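Local structure of methanol--corrinoid protein co-methyltransferase (Methanosarcina barkeri, 2I2X) at residues A[34-48]-A[306-318]. The protein transfers the methyl group of methanol to the cob(I)amide carried by its partner corrinoid protein MtaC, a zinc-dependent step of methanogenesis. Numbering follows the deposited sequence.
Sequences IGAGYTIPEINYAPR and CCDCWSNESVEYH. With ZN (zinc ion), chain R; K (potassium ion), chain S.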
loop_
_atom_site.group_PDB
_atom_site.type_symbol
_atom_site.label_atom_id
_atom_site.label_comp_id
_atom_site.label_asym_id
_atom_site.label_seq_id
_atom_site.Cartn_x
_atom_site.Cartn_y
_atom_site.Cartn_z
ATOM N N ILE A 34 18.909 -17.799 -3.180
ATOM C CA ILE A 34 18.824 -16.453 -3.731
ATOM C C ILE A 34 19.699 -16.339 -4.960
ATOM O O ILE A 34 20.885 -16.663 -4.898
ATOM C CB ILE A 34 19.218 -15.403 -2.675
ATOM C CG1 ILE A 34 18.491 -15.694 -1.371
ATOM C CG2 ILE A 34 18.922 -13.990 -3.189
ATOM C CD1 ILE A 34 19.000 -14.938 -0.195
ATOM N N GLY A 35 19.103 -15.884 -6.065
ATOM C CA GLY A 35 19.759 -15.827 -7.359
ATOM C C GLY A 35 19.822 -17.197 -7.990
ATOM O O GLY A 35 20.606 -17.435 -8.913
ATOM N N ALA A 36 18.966 -18.096 -7.518
ATOM C CA ALA A 36 18.943 -19.497 -7.953
ATOM C C ALA A 36 17.865 -19.872 -9.001
ATOM O O ALA A 36 17.524 -21.047 -9.149
ATOM C CB ALA A 36 18.795 -20.417 -6.704
ATOM N N GLY A 37 17.334 -18.918 -9.748
ATOM C CA GLY A 37 16.276 -19.289 -10.686
ATOM C C GLY A 37 14.881 -18.883 -10.192
ATOM O O GLY A 37 13.912 -19.377 -10.697
ATOM N N TYR A 38 14.791 -18.002 -9.183
ATOM C CA TYR A 38 13.507 -17.408 -8.791
ATOM C C TYR A 38 13.663 -16.123 -7.965
ATOM O O TYR A 38 14.517 -16.064 -7.079
ATOM C CB TYR A 38 12.598 -18.405 -8.051
ATOM C CG TYR A 38 13.141 -18.980 -6.760
ATOM C CD1 TYR A 38 13.864 -20.176 -6.746
ATOM C CD2 TYR A 38 12.910 -18.338 -5.555
ATOM C CE1 TYR A 38 14.346 -20.716 -5.542
ATOM C CE2 TYR A 38 13.378 -18.864 -4.342
ATOM C CZ TYR A 38 14.093 -20.055 -4.338
ATOM O OH TYR A 38 14.502 -20.574 -3.111
ATOM N N THR A 39 12.826 -15.124 -8.252
ATOM C CA THR A 39 12.810 -13.900 -7.463
ATOM C C THR A 39 12.087 -14.143 -6.141
ATOM O O THR A 39 11.213 -15.008 -6.059
ATOM C CB THR A 39 12.127 -12.752 -8.221
ATOM O OG1 THR A 39 10.784 -13.137 -8.565
ATOM C CG2 THR A 39 12.913 -12.392 -9.497
ATOM N N ILE A 40 12.454 -13.395 -5.106
ATOM C CA ILE A 40 11.855 -13.574 -3.779
ATOM C C ILE A 40 11.385 -12.242 -3.210
ATOM O O ILE A 40 12.146 -11.262 -3.229
ATOM C CB ILE A 40 12.850 -14.149 -2.777
ATOM C CG1 ILE A 40 13.408 -15.488 -3.249
ATOM C CG2 ILE A 40 12.193 -14.348 -1.441
ATOM C CD1 ILE A 40 14.828 -15.706 -2.758
ATOM N N PRO A 41 10.134 -12.194 -2.690
ATOM C CA PRO A 41 9.725 -10.939 -2.050
ATOM C C PRO A 41 10.431 -10.755 -0.716
ATOM O O PRO A 41 10.664 -11.723 0.004
ATOM C CB PRO A 41 8.209 -11.116 -1.861
ATOM C CG PRO A 41 8.012 -12.611 -1.765
ATOM C CD PRO A 41 9.072 -13.222 -2.648
ATOM N N GLU A 42 10.756 -9.506 -0.394
ATOM C CA GLU A 42 11.427 -9.148 0.860
ATOM C C GLU A 42 10.608 -8.038 1.514
ATOM O O GLU A 42 10.582 -6.896 1.030
ATOM C CB GLU A 42 12.880 -8.696 0.603
ATOM C CG GLU A 42 13.688 -8.240 1.871
ATOM C CD GLU A 42 15.263 -8.376 1.745
ATOM O OE1 GLU A 42 15.855 -8.280 0.629
ATOM O OE2 GLU A 42 15.919 -8.606 2.785
ATOM N N ILE A 43 9.937 -8.360 2.608
ATOM C CA ILE A 43 9.053 -7.383 3.235
ATOM C C ILE A 43 9.763 -6.620 4.370
ATOM O O ILE A 43 10.482 -7.213 5.188
ATOM C CB ILE A 43 7.709 -8.035 3.709
ATOM C CG1 ILE A 43 6.738 -6.989 4.272
ATOM C CG2 ILE A 43 7.988 -9.178 4.708
ATOM C CD1 ILE A 43 6.048 -6.077 3.228
ATOM N N ASN A 44 9.541 -5.303 4.384
ATOM C CA ASN A 44 10.100 -4.390 5.376
ATOM C C ASN A 44 8.977 -3.736 6.152
ATOM O O ASN A 44 7.820 -3.817 5.730
ATOM C CB ASN A 44 10.975 -3.348 4.707
ATOM C CG ASN A 44 12.399 -3.830 4.545
ATOM O OD1 ASN A 44 13.202 -3.733 5.475
ATOM N ND2 ASN A 44 12.709 -4.396 3.384
ATOM N N TYR A 45 9.315 -3.122 7.287
ATOM C CA TYR A 45 8.323 -2.678 8.283
ATOM C C TYR A 45 9.015 -1.880 9.384
ATOM O O TYR A 45 10.187 -2.092 9.637
ATOM C CB TYR A 45 7.614 -3.879 8.930
ATOM C CG TYR A 45 8.541 -5.068 9.154
ATOM C CD1 TYR A 45 9.324 -5.167 10.289
ATOM C CD2 TYR A 45 8.626 -6.086 8.213
ATOM C CE1 TYR A 45 10.174 -6.262 10.467
ATOM C CE2 TYR A 45 9.455 -7.156 8.383
ATOM C CZ TYR A 45 10.226 -7.248 9.504
ATOM O OH TYR A 45 11.047 -8.337 9.646
ATOM N N ALA A 46 8.278 -0.961 10.007
ATOM C CA ALA A 46 8.719 -0.198 11.178
ATOM C C ALA A 46 7.593 -0.327 12.223
ATOM O O ALA A 46 6.415 -0.125 11.900
ATOM C CB ALA A 46 8.947 1.274 10.826
ATOM N N PRO A 47 7.947 -0.673 13.470
ATOM C CA PRO A 47 6.952 -0.690 14.522
ATOM C C PRO A 47 6.389 0.707 14.782
ATOM O O PRO A 47 6.950 1.702 14.328
ATOM C CB PRO A 47 7.713 -1.228 15.734
ATOM C CG PRO A 47 9.150 -1.035 15.445
ATOM C CD PRO A 47 9.296 -1.064 13.946
ATOM N N ARG A 48 5.249 0.782 15.464
ATOM C CA ARG A 48 4.680 2.071 15.815
ATOM C C ARG A 48 5.509 2.689 16.955
ATOM O O ARG A 48 6.173 1.949 17.664
ATOM C CB ARG A 48 3.214 1.896 16.212
ATOM C CG ARG A 48 2.288 1.583 15.061
ATOM C CD ARG A 48 1.025 0.933 15.554
ATOM N NE ARG A 48 1.211 -0.455 15.989
ATOM C CZ ARG A 48 0.203 -1.316 16.187
ATOM N NH1 ARG A 48 -1.055 -0.941 15.966
ATOM N NH2 ARG A 48 0.447 -2.567 16.576
ATOM N N CYS A 306 16.675 -6.848 -13.257
ATOM C CA CYS A 306 17.606 -7.872 -12.843
ATOM C C CYS A 306 17.618 -8.093 -11.340
ATOM O O CYS A 306 18.616 -8.559 -10.814
ATOM C CB CYS A 306 19.020 -7.546 -13.308
ATOM S SG CYS A 306 19.215 -7.325 -15.094
ATOM N N CYS A 307 16.540 -7.784 -10.635
ATOM C CA CYS A 307 16.539 -7.999 -9.201
ATOM C C CYS A 307 16.552 -9.486 -8.865
ATOM O O CYS A 307 16.153 -10.297 -9.666
ATOM C CB CYS A 307 15.327 -7.341 -8.552
ATOM S SG CYS A 307 13.747 -8.106 -9.020
ATOM N N ASP A 308 17.001 -9.828 -7.662
ATOM C CA ASP A 308 16.873 -11.179 -7.152
ATOM C C ASP A 308 15.833 -11.205 -6.049
ATOM O O ASP A 308 15.048 -12.166 -5.942
ATOM C CB ASP A 308 18.219 -11.721 -6.683
ATOM C CG ASP A 308 19.246 -11.767 -7.826
ATOM O OD1 ASP A 308 19.316 -12.814 -8.528
ATOM O OD2 ASP A 308 19.955 -10.746 -8.048
ATOM N N CYS A 309 15.814 -10.149 -5.235
ATOM C CA CYS A 309 14.750 -9.967 -4.237
ATOM C C CYS A 309 14.088 -8.620 -4.460
ATOM O O CYS A 309 14.689 -7.720 -5.046
ATOM C CB CYS A 309 15.283 -10.138 -2.812
ATOM S SG CYS A 309 16.371 -11.601 -2.683
ATOM N N TRP A 310 12.843 -8.496 -4.021
ATOM C CA TRP A 310 12.002 -7.358 -4.386
ATOM C C TRP A 310 11.338 -6.885 -3.116
ATOM O O TRP A 310 10.620 -7.653 -2.458
ATOM C CB TRP A 310 10.989 -7.806 -5.415
ATOM C CG TRP A 310 10.045 -6.780 -5.991
ATOM C CD1 TRP A 310 8.682 -6.902 -6.082
ATOM C CD2 TRP A 310 10.378 -5.531 -6.610
ATOM N NE1 TRP A 310 8.144 -5.802 -6.701
ATOM C CE2 TRP A 310 9.159 -4.946 -7.050
ATOM C CE3 TRP A 310 11.581 -4.845 -6.839
ATOM C CZ2 TRP A 310 9.105 -3.700 -7.706
ATOM C CZ3 TRP A 310 11.532 -3.606 -7.497
ATOM C CH2 TRP A 310 10.294 -3.046 -7.920
ATOM N N SER A 311 11.631 -5.628 -2.766
ATOM C CA SER A 311 11.252 -5.056 -1.495
ATOM C C SER A 311 10.292 -3.829 -1.556
ATOM O O SER A 311 10.236 -3.131 -2.565
ATOM C CB SER A 311 12.541 -4.691 -0.765
ATOM O OG SER A 311 12.309 -3.759 0.282
ATOM N N ASN A 312 9.575 -3.583 -0.452
ATOM C CA ASN A 312 8.693 -2.408 -0.288
ATOM C C ASN A 312 9.355 -1.312 0.526
ATOM O O ASN A 312 8.699 -0.320 0.892
ATOM C CB ASN A 312 7.405 -2.801 0.458
ATOM C CG ASN A 312 7.688 -3.179 1.898
ATOM O OD1 ASN A 312 8.524 -4.034 2.143
ATOM N ND2 ASN A 312 7.030 -2.512 2.859
ATOM N N GLU A 313 10.640 -1.529 0.855
ATOM C CA GLU A 313 11.523 -0.551 1.514
ATOM C C GLU A 313 11.166 -0.385 2.977
ATOM O O GLU A 313 11.955 -0.704 3.858
ATOM C CB GLU A 313 11.533 0.793 0.775
ATOM C CG GLU A 313 12.284 1.923 1.474
ATOM C CD GLU A 313 13.759 1.610 1.776
ATOM O OE1 GLU A 313 14.352 2.375 2.574
ATOM O OE2 GLU A 313 14.329 0.625 1.229
ATOM N N SER A 314 9.958 0.100 3.235
ATOM C CA SER A 314 9.478 0.262 4.588
ATOM C C SER A 314 8.036 0.768 4.623
ATOM O O SER A 314 7.597 1.512 3.739
ATOM C CB SER A 314 10.352 1.249 5.340
ATOM O OG SER A 314 10.112 1.067 6.722
ATOM N N VAL A 315 7.320 0.376 5.665
ATOM C CA VAL A 315 5.993 0.880 5.930
ATOM C C VAL A 315 5.757 0.718 7.430
ATOM O O VAL A 315 6.254 -0.245 8.045
ATOM C CB VAL A 315 4.935 0.074 5.134
ATOM C CG1 VAL A 315 4.886 -1.420 5.611
ATOM C CG2 VAL A 315 3.536 0.759 5.168
ATOM N N GLU A 316 5.005 1.647 8.022
ATOM C CA GLU A 316 4.596 1.498 9.417
ATOM C C GLU A 316 3.647 0.324 9.583
ATOM O O GLU A 316 2.763 0.126 8.771
ATOM C CB GLU A 316 3.917 2.754 9.954
ATOM C CG GLU A 316 3.580 2.602 11.431
ATOM C CD GLU A 316 2.844 3.767 11.970
ATOM O OE1 GLU A 316 3.462 4.507 12.774
ATOM O OE2 GLU A 316 1.655 3.955 11.566
ATOM N N TYR A 317 3.832 -0.447 10.638
ATOM C CA TYR A 317 2.900 -1.503 10.929
ATOM C C TYR A 317 1.575 -0.923 11.462
ATOM O O TYR A 317 1.527 -0.436 12.605
ATOM C CB TYR A 317 3.505 -2.481 11.933
ATOM C CG TYR A 317 2.609 -3.636 12.268
ATOM C CD1 TYR A 317 2.179 -4.522 11.270
ATOM C CD2 TYR A 317 2.197 -3.864 13.586
ATOM C CE1 TYR A 317 1.345 -5.615 11.570
ATOM C CE2 TYR A 317 1.364 -4.976 13.913
ATOM C CZ TYR A 317 0.948 -5.840 12.887
ATOM O OH TYR A 317 0.131 -6.905 13.179
ATOM N N HIS A 318 0.525 -0.946 10.643
ATOM C CA HIS A 318 -0.802 -0.532 11.091
ATOM C C HIS A 318 -1.922 -1.145 10.247
ATOM O O HIS A 318 -1.646 -1.858 9.269
ATOM C CB HIS A 318 -0.918 1.009 11.223
ATOM C CG HIS A 318 -0.860 1.767 9.926
ATOM N ND1 HIS A 318 0.104 2.724 9.672
ATOM C CD2 HIS A 318 -1.664 1.741 8.829
ATOM C CE1 HIS A 318 -0.101 3.245 8.473
ATOM N NE2 HIS A 318 -1.160 2.659 7.936
HETATM ZN ZN ZN R . -1.782 3.059 6.090
HETATM K K K S . 16.324 1.635 4.926
HETATM O O HOH W 1 16.440 -14.698 -5.830
HETATM O O HOH W 2 11.834 -0.294 7.962
HETATM O O HOH W 3 6.238 4.518 12.805
#
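Strands 40-43 and 309-311 run parallel, their short axes crossing at -34°, and Ile40 N to Asp308 O (3.0 Å), Trp310 N to Ile40 O and Glu42 N to Trp310 O (2.8 Å) form the backbone ladder. Past it the pairing passes to a side chain. Asn312 carries its amide between the backbone N and carbonyl carbon (chi1 68°), a rotation that presents both ends of the group to Asn44: Asn312 OD1 takes Asn44 N on a lone pair at 2.8 Å, while Asn312 ND2 reaches Asn44 O at 3.3 Å from above the carbonyl plane. Ile43 CD1 packs on the Asn312 amide, 3.4 Å from Asn312 OD1. Replacing Asn312 by alanine would remove both amide ends and would probably leave Asn44 N and O without these partners and open a gap beside Ile43 CD1. Meanwhile Ser311 OG accepts from Glu313 N in an ST turn, and backbone bonding resumes as Ala46 N meets Val315 O and Tyr317 N meets Ala46 O. At the far end Arg48 bends at chi3 and lays one guanidinium face over Tyr317 O; Arg48 NH2 lies 3.7 Å from Tyr317 CD2 and is salt-bridged to Glu61. On the Ile40 face, Ile34 CG2 packs against Cys309 SG at 3.5 Å, and Glu42 is hydrogen-bonded to Thr285 through OE1 and salt-bridged to Arg123 through OE2. Beyond the paired backbones, His318 ND1 donates a hydrogen bond to Glu316 OE2 (2.7 Å), likely to steady the imidazole, and NE2 binds an intersubunit zinc with Glu320 and with His318 and Glu320 of the second MtaB subunit. This zinc is distinct from that of Glu164, Cys220 and Cys269, beside Glu313. Glu313 shares potassium with Glu86 and Glu164, and Ser314 touches the corrinoid. First and last strands of the TIM barrel thus lie side by side, and the loop after the last one lines the active-site end and reaches the MtaB dimer interface.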